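Local coordinates for protein VP2 (Human bocavirus 3, PDB 5US7) that probably self-assembles, in sixty copies of its size variants, into the T=1 icosahedral capsid of a bocavirus, with a channel at the five-fold axis, at residues Val264-Ala269 and Tyr288-Ser293; Trp405-Val410 and Ile429-Gly434; Ile369-Pro374 and Thr523-Cys528; Phe242-Ile247 and Ile436-Pro441. All blocks are in the same frame, centred on the assembly; numbering follows the deposited sequence.

Interaction 1: residues Val264-Ala269 and Tyr288-Ser293; sequences VPTRRA and YAKPTS
P291 approaches the guanidinium of R268 obliquely, its CG 3.8 Å from NH1 of R268, with CB of P291 next in line. R268 leaves the backbone with CG anti to N (chi1 176°) and then bends at both chi2 and chi3, which folds its end round to the proline. W173 of a neighbouring subunit makes a cation-pi contact with the same arginine, and D339 of that subunit forms a long, weak ion pair with it. Beside this pair, the side chains of K290 and T266 run past one another, heading opposite ways. The lysine chain is extended as far as CE and turns at chi4, bringing NZ of K290 3.2 Å from O of V264 in a hydrogen bond. The donor is tilted 33° from that carbonyl plane. NZ of K290 also passes close to CB of T266, whose OG1 bonds weakly to the backbone of W173 of the neighbouring subunit. Both segments belong to the long GH loop of the parvovirus jelly roll, here at a subunit interface. Across the contact the lysine finds a neutral carbonyl and the arginine an apolar ring, and neither charge meets an opposite charge.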
loop_
_atom_site.group_PDB
_atom_site.type_symbol
_atom_site.label_atom_id
_atom_site.label_comp_id
_atom_site.label_asym_id
_atom_site.label_seq_id
_atom_site.Cartn_x
_atom_site.Cartn_y
_atom_site.Cartn_z
ATOM N N VAL A 264 72.863 -78.865 -34.268
ATOM C CA VAL A 264 73.394 -77.599 -34.758
ATOM C C VAL A 264 74.911 -77.610 -34.617
ATOM O O VAL A 264 75.413 -77.932 -33.533
ATOM C CB VAL A 264 72.791 -76.411 -33.998
ATOM C CG1 VAL A 264 73.519 -75.169 -34.351
ATOM C CG2 VAL A 264 71.348 -76.258 -34.366
ATOM N N PRO A 265 75.659 -77.287 -35.665
ATOM C CA PRO A 265 77.103 -77.128 -35.511
ATOM C C PRO A 265 77.417 -75.889 -34.701
ATOM O O PRO A 265 76.710 -74.882 -34.754
ATOM C CB PRO A 265 77.598 -76.979 -36.952
ATOM C CG PRO A 265 76.526 -77.589 -37.777
ATOM C CD PRO A 265 75.260 -77.232 -37.076
ATOM N N THR A 266 78.495 -75.971 -33.944
ATOM C CA THR A 266 78.971 -74.851 -33.156
ATOM C C THR A 266 80.265 -74.332 -33.753
ATOM O O THR A 266 81.040 -75.085 -34.345
ATOM C CB THR A 266 79.188 -75.261 -31.702
ATOM O OG1 THR A 266 79.580 -74.122 -30.928
ATOM C CG2 THR A 266 80.245 -76.320 -31.619
ATOM N N ARG A 267 80.493 -73.039 -33.615
ATOM C CA ARG A 267 81.769 -72.469 -34.009
ATOM C C ARG A 267 82.567 -72.302 -32.727
ATOM O O ARG A 267 82.306 -71.418 -31.911
ATOM C CB ARG A 267 81.590 -71.161 -34.761
ATOM C CG ARG A 267 80.777 -70.165 -34.018
ATOM C CD ARG A 267 80.968 -68.810 -34.574
ATOM N NE ARG A 267 80.405 -67.840 -33.658
ATOM C CZ ARG A 267 80.547 -66.533 -33.796
ATOM N NH1 ARG A 267 81.251 -66.049 -34.808
ATOM N NH2 ARG A 267 80.007 -65.719 -32.909
ATOM N N ARG A 268 83.520 -73.195 -32.545
ATOM C CA ARG A 268 84.372 -73.238 -31.378
ATOM C C ARG A 268 85.548 -74.098 -31.785
ATOM O O ARG A 268 85.438 -74.890 -32.717
ATOM C CB ARG A 268 83.624 -73.807 -30.170
ATOM C CG ARG A 268 84.471 -73.959 -28.944
ATOM C CD ARG A 268 85.033 -72.633 -28.485
ATOM N NE ARG A 268 84.026 -71.762 -27.899
ATOM C CZ ARG A 268 83.738 -71.783 -26.607
ATOM N NH1 ARG A 268 84.385 -72.614 -25.806
ATOM N NH2 ARG A 268 82.823 -70.978 -26.108
ATOM N N ALA A 269 86.666 -73.951 -31.101
ATOM C CA ALA A 269 87.839 -74.730 -31.443
ATOM C C ALA A 269 88.454 -75.306 -30.184
ATOM O O ALA A 269 88.432 -74.677 -29.124
ATOM C CB ALA A 269 88.857 -73.889 -32.202
ATOM N N TYR A 288 77.591 -82.853 -31.153
ATOM C CA TYR A 288 77.086 -83.620 -30.023
ATOM C C TYR A 288 77.775 -83.265 -28.715
ATOM O O TYR A 288 77.180 -83.442 -27.650
ATOM C CB TYR A 288 77.218 -85.116 -30.303
ATOM C CG TYR A 288 78.607 -85.555 -30.674
ATOM C CD1 TYR A 288 79.554 -85.824 -29.704
ATOM C CD2 TYR A 288 78.959 -85.739 -31.999
ATOM C CE1 TYR A 288 80.819 -86.232 -30.046
ATOM C CE2 TYR A 288 80.213 -86.157 -32.348
ATOM C CZ TYR A 288 81.143 -86.396 -31.370
ATOM O OH TYR A 288 82.406 -86.810 -31.715
ATOM N N ALA A 289 79.000 -82.769 -28.772
ATOM C CA ALA A 289 79.724 -82.286 -27.610
ATOM C C ALA A 289 79.736 -80.769 -27.646
ATOM O O ALA A 289 79.764 -80.173 -28.718
ATOM C CB ALA A 289 81.159 -82.813 -27.595
ATOM N N LYS A 290 79.784 -80.143 -26.488
ATOM C CA LYS A 290 79.758 -78.686 -26.422
ATOM C C LYS A 290 80.154 -78.257 -25.023
ATOM O O LYS A 290 79.707 -78.845 -24.034
ATOM C CB LYS A 290 78.379 -78.087 -26.722
ATOM C CG LYS A 290 77.868 -78.107 -28.150
ATOM C CD LYS A 290 76.526 -77.414 -28.231
ATOM C CE LYS A 290 75.862 -77.572 -29.585
ATOM N NZ LYS A 290 76.591 -76.930 -30.688
ATOM N N PRO A 291 80.988 -77.232 -24.908
ATOM C CA PRO A 291 81.437 -76.797 -23.587
ATOM C C PRO A 291 80.291 -76.190 -22.806
ATOM O O PRO A 291 79.489 -75.423 -23.340
ATOM C CB PRO A 291 82.504 -75.747 -23.909
ATOM C CG PRO A 291 82.952 -76.081 -25.286
ATOM C CD PRO A 291 81.717 -76.545 -25.982
ATOM N N THR A 292 80.210 -76.542 -21.534
ATOM C CA THR A 292 79.213 -75.951 -20.663
ATOM C C THR A 292 79.852 -74.871 -19.806
ATOM O O THR A 292 81.027 -74.949 -19.440
ATOM C CB THR A 292 78.551 -77.007 -19.779
ATOM O OG1 THR A 292 77.468 -76.412 -19.054
ATOM C CG2 THR A 292 79.541 -77.592 -18.804
ATOM N N SER A 293 79.078 -73.837 -19.523
ATOM C CA SER A 293 79.542 -72.762 -18.668
ATOM C C SER A 293 79.249 -73.019 -17.203
ATOM O O SER A 293 79.525 -72.150 -16.374
ATOM C CB SER A 293 78.910 -71.437 -19.099
ATOM O OG SER A 293 79.355 -71.052 -20.387
#

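Interaction 2: residues Trp405-Val410 and Ile429-Gly434; sequences WDRYPV and IDPFDG
Two side-chain hydrogen bonds tie W405-V410 to I429-G434, one from W405 and one from R407. The indole NE1 of W405 points at OD2 of D430 over 3.1 Å, nearly straight at 163°. The acceptor lies in the indole plane, and OD2 is approached on its syn side. NH1 of R407 reaches O of G434 at 3.0 Å, coming from above the carbonyl plane.

The charge relation is looser. NE of R407 and OD2 of D430 stay 4.3 Å apart, too far for a salt bridge, because the arginine runs past D430 and presents NE to its CB instead. A bend at chi3 (70°) then swings the guanidinium toward the turn, where NH2 of R407 lies 3.3 Å from CD of P431; CB of D430 and CD of P431 both sit at the guanidinium edge.

Packing makes up the rest. CB of Y408 rests 3.5 Å from O of F432, and CD2 of Y408 is 3.7 Å from O of D433. CG2 of V410 approaches O of G434. The receiving backbone is a type I turn, P431 to G434, which G434 closes with a positive phi (87°). OH of Y408 bonds onward to S371.

Within the GH loop, W405 ends strand 404-405, which pairs antiparallel with a strand of a neighbouring subunit. The turn leads into strand 436-438, itself parallel to strand 417-419.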
loop_
_atom_site.group_PDB
_atom_site.type_symbol
_atom_site.label_atom_id
_atom_site.label_comp_id
_atom_site.label_asym_id
_atom_site.label_seq_id
_atom_site.Cartn_x
_atom_site.Cartn_y
_atom_site.Cartn_z
ATOM N N TRP A 405 73.591 -76.339 -8.303
ATOM C CA TRP A 405 73.175 -77.591 -7.702
ATOM C C TRP A 405 71.810 -77.355 -7.087
ATOM O O TRP A 405 71.278 -76.246 -7.125
ATOM C CB TRP A 405 74.195 -78.073 -6.667
ATOM C CG TRP A 405 74.312 -77.213 -5.433
ATOM C CD1 TRP A 405 73.746 -77.446 -4.221
ATOM C CD2 TRP A 405 75.021 -75.978 -5.309
ATOM N NE1 TRP A 405 74.070 -76.447 -3.345
ATOM C CE2 TRP A 405 74.852 -75.530 -3.992
ATOM C CE3 TRP A 405 75.787 -75.212 -6.183
ATOM C CZ2 TRP A 405 75.418 -74.352 -3.530
ATOM C CZ3 TRP A 405 76.344 -74.048 -5.724
ATOM C CH2 TRP A 405 76.159 -73.626 -4.412
ATOM N N ASP A 406 71.237 -78.399 -6.511
ATOM C CA ASP A 406 70.011 -78.240 -5.754
ATOM C C ASP A 406 70.189 -78.879 -4.390
ATOM O O ASP A 406 71.036 -79.751 -4.193
ATOM C CB ASP A 406 68.813 -78.837 -6.480
ATOM C CG ASP A 406 68.985 -80.293 -6.757
ATOM O OD1 ASP A 406 70.099 -80.798 -6.522
ATOM O OD2 ASP A 406 68.019 -80.936 -7.217
ATOM N N ARG A 407 69.376 -78.427 -3.447
ATOM C CA ARG A 407 69.552 -78.821 -2.066
ATOM C C ARG A 407 69.223 -80.296 -1.891
ATOM O O ARG A 407 68.581 -80.918 -2.737
ATOM C CB ARG A 407 68.681 -77.963 -1.162
ATOM C CG ARG A 407 68.911 -76.493 -1.373
ATOM C CD ARG A 407 68.124 -75.674 -0.395
ATOM N NE ARG A 407 68.670 -75.826 0.944
ATOM C CZ ARG A 407 68.059 -76.450 1.938
ATOM N NH1 ARG A 407 66.860 -76.981 1.757
ATOM N NH2 ARG A 407 68.646 -76.535 3.115
ATOM N N TYR A 408 69.702 -80.856 -0.791
ATOM C CA TYR A 408 69.492 -82.263 -0.499
ATOM C C TYR A 408 68.010 -82.608 -0.603
ATOM O O TYR A 408 67.175 -81.889 -0.041
ATOM C CB TYR A 408 70.002 -82.582 0.902
ATOM C CG TYR A 408 69.767 -84.001 1.320
ATOM C CD1 TYR A 408 70.595 -85.011 0.881
ATOM C CD2 TYR A 408 68.716 -84.333 2.152
ATOM C CE1 TYR A 408 70.389 -86.305 1.258
ATOM C CE2 TYR A 408 68.501 -85.626 2.533
ATOM C CZ TYR A 408 69.340 -86.612 2.081
ATOM O OH TYR A 408 69.133 -87.916 2.460
ATOM N N PRO A 409 67.642 -83.672 -1.317
ATOM C CA PRO A 409 66.221 -84.016 -1.431
ATOM C C PRO A 409 65.648 -84.372 -0.073
ATOM O O PRO A 409 66.117 -85.289 0.599
ATOM C CB PRO A 409 66.231 -85.219 -2.374
ATOM C CG PRO A 409 67.559 -85.821 -2.178
ATOM C CD PRO A 409 68.496 -84.677 -1.965
ATOM N N VAL A 410 64.583 -83.679 0.300
ATOM C CA VAL A 410 64.029 -83.799 1.637
ATOM C C VAL A 410 63.263 -85.110 1.668
ATOM O O VAL A 410 63.101 -85.760 0.636
ATOM C CB VAL A 410 63.153 -82.569 1.950
ATOM C CG1 VAL A 410 62.527 -82.629 3.299
ATOM C CG2 VAL A 410 63.984 -81.324 1.863
ATOM N N ILE A 429 73.989 -70.057 1.975
ATOM C CA ILE A 429 73.495 -70.898 3.053
ATOM C C ILE A 429 72.532 -71.919 2.479
ATOM O O ILE A 429 71.400 -71.586 2.112
ATOM C CB ILE A 429 72.815 -70.077 4.151
ATOM C CG1 ILE A 429 73.794 -69.072 4.748
ATOM C CG2 ILE A 429 72.296 -70.991 5.225
ATOM C CD1 ILE A 429 75.003 -69.708 5.374
ATOM N N ASP A 430 72.979 -73.168 2.403
ATOM C CA ASP A 430 72.082 -74.274 2.512
ATOM C C ASP A 430 72.815 -75.313 3.349
ATOM O O ASP A 430 73.985 -75.613 3.072
ATOM C CB ASP A 430 71.673 -74.858 1.160
ATOM C CG ASP A 430 72.854 -75.316 0.327
ATOM O OD1 ASP A 430 74.000 -74.938 0.631
ATOM O OD2 ASP A 430 72.634 -76.087 -0.625
ATOM N N PRO A 431 72.166 -75.913 4.330
ATOM C CA PRO A 431 72.783 -77.044 5.013
ATOM C C PRO A 431 72.636 -78.302 4.186
ATOM O O PRO A 431 71.703 -78.452 3.396
ATOM C CB PRO A 431 72.008 -77.127 6.329
ATOM C CG PRO A 431 70.724 -76.498 6.032
ATOM C CD PRO A 431 71.001 -75.405 5.061
ATOM N N PHE A 432 73.581 -79.213 4.367
ATOM C CA PHE A 432 73.600 -80.401 3.531
ATOM C C PHE A 432 72.635 -81.474 4.001
ATOM O O PHE A 432 72.542 -82.520 3.356
ATOM C CB PHE A 432 75.009 -80.979 3.452
ATOM C CG PHE A 432 75.978 -80.102 2.729
ATOM C CD1 PHE A 432 75.536 -79.047 1.962
ATOM C CD2 PHE A 432 77.331 -80.359 2.782
ATOM C CE1 PHE A 432 76.422 -78.247 1.288
ATOM C CE2 PHE A 432 78.220 -79.564 2.106
ATOM C CZ PHE A 432 77.765 -78.507 1.359
ATOM N N ASP A 433 71.924 -81.252 5.099
ATOM C CA ASP A 433 70.878 -82.169 5.519
ATOM C C ASP A 433 69.507 -81.760 5.012
ATOM O O ASP A 433 68.519 -82.412 5.351
ATOM C CB ASP A 433 70.854 -82.290 7.043
ATOM C CG ASP A 433 70.571 -80.976 7.732
ATOM O OD1 ASP A 433 70.547 -79.933 7.053
ATOM O OD2 ASP A 433 70.363 -80.986 8.961
ATOM N N GLY A 434 69.419 -80.695 4.224
ATOM C CA GLY A 434 68.168 -80.286 3.631
ATOM C C GLY A 434 67.319 -79.369 4.476
ATOM O O GLY A 434 66.264 -78.928 4.009
#

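Interaction 3: residues Ile369-Pro374 and Thr523-Cys528; sequences IISNPP and TTWDMC
W525 lies against the backbone of I369-N372, its CB next to the side-chain amide of N372. CG of W525, anti to the carbonyl carbon (chi1 -71°), carries the indole over the S371-N372 backbone. Further out, CD1 of W525 has O of I369 at its edge, 3.1 Å away, and CG2 of I369 close by. NE1 of W525 gives a weak, bent hydrogen bond to O of I370, 3.0 Å long. One face of the indole is covered by backbone: CA of S371 stands 3.5 Å from the centroid of the five-membered ring of W525 in a CH-pi contact, and N of N372 lies over the same face. CZ2 of W525 comes 3.3 Å from OG of S371, itself bonded to Y408, and CH2 of W525, at the tip, lies 3.6 Å from that OG. Beside the tryptophan, CD1 of I369 touches O of T523, 3.3 Å away. The C-terminal arm of the capsid protein is thus laid along the GH loop, and D526 forms a salt bridge with R492, which lies in a probable nuclear localization signal. Since the one hydrogen bond across the contact is weak, cohesion probably rests mainly on CH-pi and van der Waals contact along the indole.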
loop_
_atom_site.group_PDB
_atom_site.type_symbol
_atom_site.label_atom_id
_atom_site.label_comp_id
_atom_site.label_asym_id
_atom_site.label_seq_id
_atom_site.Cartn_x
_atom_site.Cartn_y
_atom_site.Cartn_z
ATOM N N ILE A 369 67.909 -96.016 7.606
ATOM C CA ILE A 369 67.319 -95.692 6.317
ATOM C C ILE A 369 68.374 -95.421 5.252
ATOM O O ILE A 369 68.126 -95.655 4.064
ATOM C CB ILE A 369 66.356 -94.513 6.485
ATOM C CG1 ILE A 369 65.357 -94.836 7.582
ATOM C CG2 ILE A 369 65.579 -94.292 5.229
ATOM C CD1 ILE A 369 64.555 -96.066 7.297
ATOM N N ILE A 370 69.557 -94.958 5.643
ATOM C CA ILE A 370 70.620 -94.585 4.711
ATOM C C ILE A 370 70.059 -93.501 3.796
ATOM O O ILE A 370 69.371 -92.592 4.265
ATOM C CB ILE A 370 71.153 -95.802 3.932
ATOM C CG1 ILE A 370 71.547 -96.901 4.905
ATOM C CG2 ILE A 370 72.444 -95.473 3.216
ATOM C CD1 ILE A 370 71.924 -98.193 4.235
ATOM N N SER A 371 70.311 -93.598 2.494
ATOM C CA SER A 371 69.891 -92.585 1.537
ATOM C C SER A 371 70.294 -93.049 0.148
ATOM O O SER A 371 71.174 -93.897 -0.010
ATOM C CB SER A 371 70.505 -91.218 1.828
ATOM O OG SER A 371 70.093 -90.271 0.866
ATOM N N ASN A 372 69.655 -92.465 -0.852
ATOM C CA ASN A 372 69.820 -92.868 -2.236
ATOM C C ASN A 372 69.868 -91.626 -3.103
ATOM O O ASN A 372 69.443 -90.546 -2.675
ATOM C CB ASN A 372 68.675 -93.779 -2.696
ATOM C CG ASN A 372 68.753 -95.157 -2.091
ATOM O OD1 ASN A 372 69.816 -95.602 -1.670
ATOM N ND2 ASN A 372 67.626 -95.853 -2.064
ATOM N N PRO A 373 70.396 -91.733 -4.316
ATOM C CA PRO A 373 70.278 -90.641 -5.264
ATOM C C PRO A 373 68.831 -90.456 -5.674
ATOM O O PRO A 373 68.125 -91.435 -5.952
ATOM C CB PRO A 373 71.144 -91.100 -6.442
ATOM C CG PRO A 373 71.150 -92.571 -6.341
ATOM C CD PRO A 373 71.168 -92.856 -4.875
ATOM N N PRO A 374 68.347 -89.216 -5.709
ATOM C CA PRO A 374 66.959 -88.976 -6.117
ATOM C C PRO A 374 66.686 -89.297 -7.572
ATOM O O PRO A 374 65.513 -89.339 -7.958
ATOM C CB PRO A 374 66.769 -87.484 -5.837
ATOM C CG PRO A 374 68.126 -86.918 -5.953
ATOM C CD PRO A 374 69.062 -87.963 -5.426
ATOM N N THR A 523 61.099 -99.195 5.861
ATOM C CA THR A 523 62.391 -99.851 6.019
ATOM C C THR A 523 63.501 -99.116 5.286
ATOM O O THR A 523 64.609 -98.984 5.813
ATOM C CB THR A 523 62.316 -101.294 5.535
ATOM O OG1 THR A 523 61.930 -101.316 4.158
ATOM C CG2 THR A 523 61.307 -102.067 6.352
ATOM N N THR A 524 63.239 -98.644 4.073
ATOM C CA THR A 524 64.291 -98.081 3.246
ATOM C C THR A 524 63.755 -96.856 2.524
ATOM O O THR A 524 62.675 -96.350 2.822
ATOM C CB THR A 524 64.809 -99.109 2.232
ATOM O OG1 THR A 524 63.725 -99.542 1.401
ATOM C CG2 THR A 524 65.439 -100.315 2.923
ATOM N N TRP A 525 64.568 -96.353 1.608
ATOM C CA TRP A 525 64.149 -95.513 0.500
ATOM C C TRP A 525 63.515 -96.443 -0.539
ATOM O O TRP A 525 63.824 -97.634 -0.550
ATOM C CB TRP A 525 65.371 -94.796 -0.056
ATOM C CG TRP A 525 65.885 -93.765 0.854
ATOM C CD1 TRP A 525 66.461 -93.977 2.056
ATOM C CD2 TRP A 525 66.033 -92.372 0.577
ATOM N NE1 TRP A 525 66.865 -92.792 2.604
ATOM C CE2 TRP A 525 66.625 -91.790 1.704
ATOM C CE3 TRP A 525 65.697 -91.556 -0.501
ATOM C CZ2 TRP A 525 66.885 -90.436 1.789
ATOM C CZ3 TRP A 525 65.957 -90.214 -0.410
ATOM C CH2 TRP A 525 66.538 -89.663 0.724
ATOM N N ASP A 526 62.645 -95.942 -1.412
ATOM C CA ASP A 526 62.245 -94.551 -1.454
ATOM C C ASP A 526 60.960 -94.318 -0.691
ATOM O O ASP A 526 60.414 -93.227 -0.733
ATOM C CB ASP A 526 62.079 -94.088 -2.900
ATOM C CG ASP A 526 63.398 -93.986 -3.635
ATOM O OD1 ASP A 526 64.455 -93.988 -2.971
ATOM O OD2 ASP A 526 63.378 -93.893 -4.878
ATOM N N MET A 527 60.437 -95.345 -0.029
ATOM C CA MET A 527 59.395 -95.073 0.945
ATOM C C MET A 527 59.972 -94.143 2.002
ATOM O O MET A 527 61.160 -94.206 2.318
ATOM C CB MET A 527 58.854 -96.372 1.547
ATOM C CG MET A 527 59.807 -97.148 2.409
ATOM S SD MET A 527 59.231 -98.808 2.808
ATOM C CE MET A 527 59.913 -99.748 1.454
ATOM N N CYS A 528 59.117 -93.284 2.554
ATOM C CA CYS A 528 59.385 -91.962 3.127
ATOM C C CYS A 528 59.269 -90.882 2.059
ATOM O O CYS A 528 59.235 -89.703 2.398
ATOM C CB CYS A 528 60.759 -91.841 3.810
ATOM S SG CYS A 528 61.046 -92.904 5.235
#

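Interaction 4: residues Phe242-Ile247 and Ile436-Pro441; sequences FDCEWI and IAMDHP
A Met-aromatic contact between M438 and F242 marks where the GH loop packs on the jelly roll of the parvovirus capsid protein. F242-I247 lies in the irregular part of strand 236-248, regular again at I247; that strand pairs with strand 119-138 in the BIDG sheet. I436-P441, strand 436-438 and the turn after it, lies near the end of the GH loop, shortly before strand 445-449. No hydrogen bond crosses between the two segments; apolar side chains and sulfur carry the contact.

I436 is central, pointing its side chain at the opposing segment. SG of C244 sits against the fork of I436, 3.4 Å from both CG2 and CD1 of I436. The thiol gets there by standing anti to the backbone N (chi1 178°). CD1 of I436 also reaches CG1 of I247, at 3.5 Å, and lies 3.6 Å from O of E245, so the isoleucine tip is held between the cysteine sulfur and the I247 side chain, which it crosses at a slant. The E245 carboxylate forms a salt bridge with K425 of a neighbouring subunit.

Within the same chain, C244 packs on P124 and I247 on F122, both in strand 119-138, whereas M438 rests on W417 of the parallel strand 417-419. M438 bends at chi3 (83°), setting CE 3.9 Å from CB of C244. The sulfur stays at the rim of the phenyl ring: SD of M438 is 5.2 Å from the centroid of the F242 ring, and CE of M438 lies in the ring plane, at the edge by CD1 of F242.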
loop_
_atom_site.group_PDB
_atom_site.type_symbol
_atom_site.label_atom_id
_atom_site.label_comp_id
_atom_site.label_asym_id
_atom_site.label_seq_id
_atom_site.Cartn_x
_atom_site.Cartn_y
_atom_site.Cartn_z
ATOM N N PHE A 242 57.303 -67.132 9.478
ATOM C CA PHE A 242 58.485 -67.663 8.823
ATOM C C PHE A 242 58.935 -66.711 7.730
ATOM O O PHE A 242 58.126 -66.284 6.902
ATOM C CB PHE A 242 58.199 -69.026 8.214
ATOM C CG PHE A 242 57.897 -70.092 9.211
ATOM C CD1 PHE A 242 58.894 -70.896 9.700
ATOM C CD2 PHE A 242 56.615 -70.280 9.666
ATOM C CE1 PHE A 242 58.610 -71.880 10.603
ATOM C CE2 PHE A 242 56.331 -71.258 10.576
ATOM C CZ PHE A 242 57.326 -72.058 11.044
ATOM N N ASP A 243 60.221 -66.372 7.740
ATOM C CA ASP A 243 60.854 -65.821 6.547
ATOM C C ASP A 243 61.216 -66.953 5.599
ATOM O O ASP A 243 60.688 -67.049 4.487
ATOM C CB ASP A 243 62.093 -65.016 6.939
ATOM C CG ASP A 243 62.759 -64.342 5.754
ATOM O OD1 ASP A 243 62.230 -64.427 4.626
ATOM O OD2 ASP A 243 63.823 -63.720 5.955
ATOM N N CYS A 244 62.116 -67.816 6.042
ATOM C CA CYS A 244 62.369 -69.143 5.480
ATOM C C CYS A 244 62.734 -69.056 3.995
ATOM O O CYS A 244 63.280 -68.048 3.531
ATOM C CB CYS A 244 61.136 -69.973 5.781
ATOM S SG CYS A 244 61.119 -71.643 5.178
ATOM N N GLU A 245 62.398 -70.095 3.242
ATOM C CA GLU A 245 62.763 -70.213 1.839
ATOM C C GLU A 245 61.900 -71.314 1.248
ATOM O O GLU A 245 61.346 -72.137 1.976
ATOM C CB GLU A 245 64.252 -70.523 1.673
ATOM C CG GLU A 245 64.748 -70.509 0.247
ATOM C CD GLU A 245 66.214 -70.862 0.143
ATOM O OE1 GLU A 245 66.827 -71.164 1.187
ATOM O OE2 GLU A 245 66.753 -70.847 -0.983
ATOM N N TRP A 246 61.803 -71.341 -0.073
ATOM C CA TRP A 246 61.022 -72.385 -0.712
ATOM C C TRP A 246 61.758 -73.712 -0.689
ATOM O O TRP A 246 62.981 -73.766 -0.809
ATOM C CB TRP A 246 60.697 -72.005 -2.143
ATOM C CG TRP A 246 59.733 -70.915 -2.223
ATOM C CD1 TRP A 246 60.004 -69.605 -2.405
ATOM C CD2 TRP A 246 58.321 -71.023 -2.098
ATOM N NE1 TRP A 246 58.843 -68.883 -2.417
ATOM C CE2 TRP A 246 57.794 -69.737 -2.223
ATOM C CE3 TRP A 246 57.450 -72.089 -1.891
ATOM C CZ2 TRP A 246 56.435 -69.485 -2.164
ATOM C CZ3 TRP A 246 56.109 -71.839 -1.834
ATOM C CH2 TRP A 246 55.612 -70.551 -1.969
ATOM N N ILE A 247 60.997 -74.784 -0.517
ATOM C CA ILE A 247 61.471 -76.140 -0.746
ATOM C C ILE A 247 61.017 -76.536 -2.133
ATOM O O ILE A 247 59.815 -76.627 -2.397
ATOM C CB ILE A 247 60.920 -77.116 0.294
ATOM C CG1 ILE A 247 61.403 -76.730 1.670
ATOM C CG2 ILE A 247 61.374 -78.516 -0.023
ATOM C CD1 ILE A 247 60.643 -77.406 2.737
ATOM N N ILE A 436 65.968 -75.983 6.373
ATOM C CA ILE A 436 65.873 -74.598 5.946
ATOM C C ILE A 436 66.467 -73.748 7.049
ATOM O O ILE A 436 65.865 -73.584 8.113
ATOM C CB ILE A 436 64.430 -74.178 5.662
ATOM C CG1 ILE A 436 63.874 -74.928 4.466
ATOM C CG2 ILE A 436 64.374 -72.701 5.396
ATOM C CD1 ILE A 436 62.423 -74.697 4.284
ATOM N N ALA A 437 67.636 -73.187 6.800
ATOM C CA ALA A 437 68.239 -72.290 7.764
ATOM C C ALA A 437 67.528 -70.954 7.697
ATOM O O ALA A 437 67.279 -70.428 6.611
ATOM C CB ALA A 437 69.728 -72.123 7.490
ATOM N N MET A 438 67.172 -70.421 8.855
ATOM C CA MET A 438 66.575 -69.104 8.915
ATOM C C MET A 438 67.124 -68.371 10.124
ATOM O O MET A 438 67.606 -68.980 11.080
ATOM C CB MET A 438 65.050 -69.174 8.959
ATOM C CG MET A 438 64.492 -69.877 10.155
ATOM S SD MET A 438 62.718 -70.088 9.969
ATOM C CE MET A 438 62.681 -71.554 8.963
ATOM N N ASP A 439 67.070 -67.044 10.050
ATOM C CA ASP A 439 67.614 -66.220 11.117
ATOM C C ASP A 439 66.901 -66.504 12.429
ATOM O O ASP A 439 67.530 -66.860 13.429
ATOM C CB ASP A 439 67.497 -64.746 10.740
ATOM C CG ASP A 439 68.185 -63.835 11.731
ATOM O OD1 ASP A 439 68.855 -64.346 12.654
ATOM O OD2 ASP A 439 68.050 -62.601 11.591
ATOM N N HIS A 440 65.583 -66.353 12.444
ATOM C CA HIS A 440 64.787 -66.705 13.614
ATOM C C HIS A 440 63.857 -67.856 13.281
ATOM O O HIS A 440 62.830 -67.654 12.614
ATOM C CB HIS A 440 63.988 -65.502 14.103
ATOM C CG HIS A 440 64.841 -64.389 14.613
ATOM N ND1 HIS A 440 65.396 -63.441 13.785
ATOM C CD2 HIS A 440 65.254 -64.087 15.865
ATOM C CE1 HIS A 440 66.104 -62.593 14.507
ATOM N NE2 HIS A 440 66.035 -62.964 15.773
ATOM N N PRO A 441 64.151 -69.063 13.736
ATOM C CA PRO A 441 63.193 -70.144 13.626
ATOM C C PRO A 441 62.027 -69.893 14.559
ATOM O O PRO A 441 62.003 -68.876 15.265
ATOM C CB PRO A 441 64.003 -71.369 14.063
ATOM C CG PRO A 441 65.392 -70.998 13.818
ATOM C CD PRO A 441 65.470 -69.552 14.150
#

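Interactions 2, 3 and 4 gather near the middle of the chain, whereas the centre of interaction 1 lies about 43 Å from the chain centre, where a neighbouring subunit packs on it and probably accounts for much of its burial. Interaction 2 is buried and polar, interaction 4 partly buried and apolar, and interaction 3 partly buried around one indole. Interactions 1 and 2 each join two parts of the GH loop; interaction 3 adds the C-terminal arm and interaction 4 the jelly-roll sheet. Interaction 2 touches interactions 3 and 4: Y408 OH lies 3.4 Å from W525 CZ2, and V410 CG2 4.3 Å from I247 CG2. Lysine and arginine reach backbone carbonyls in interactions 1 and 2.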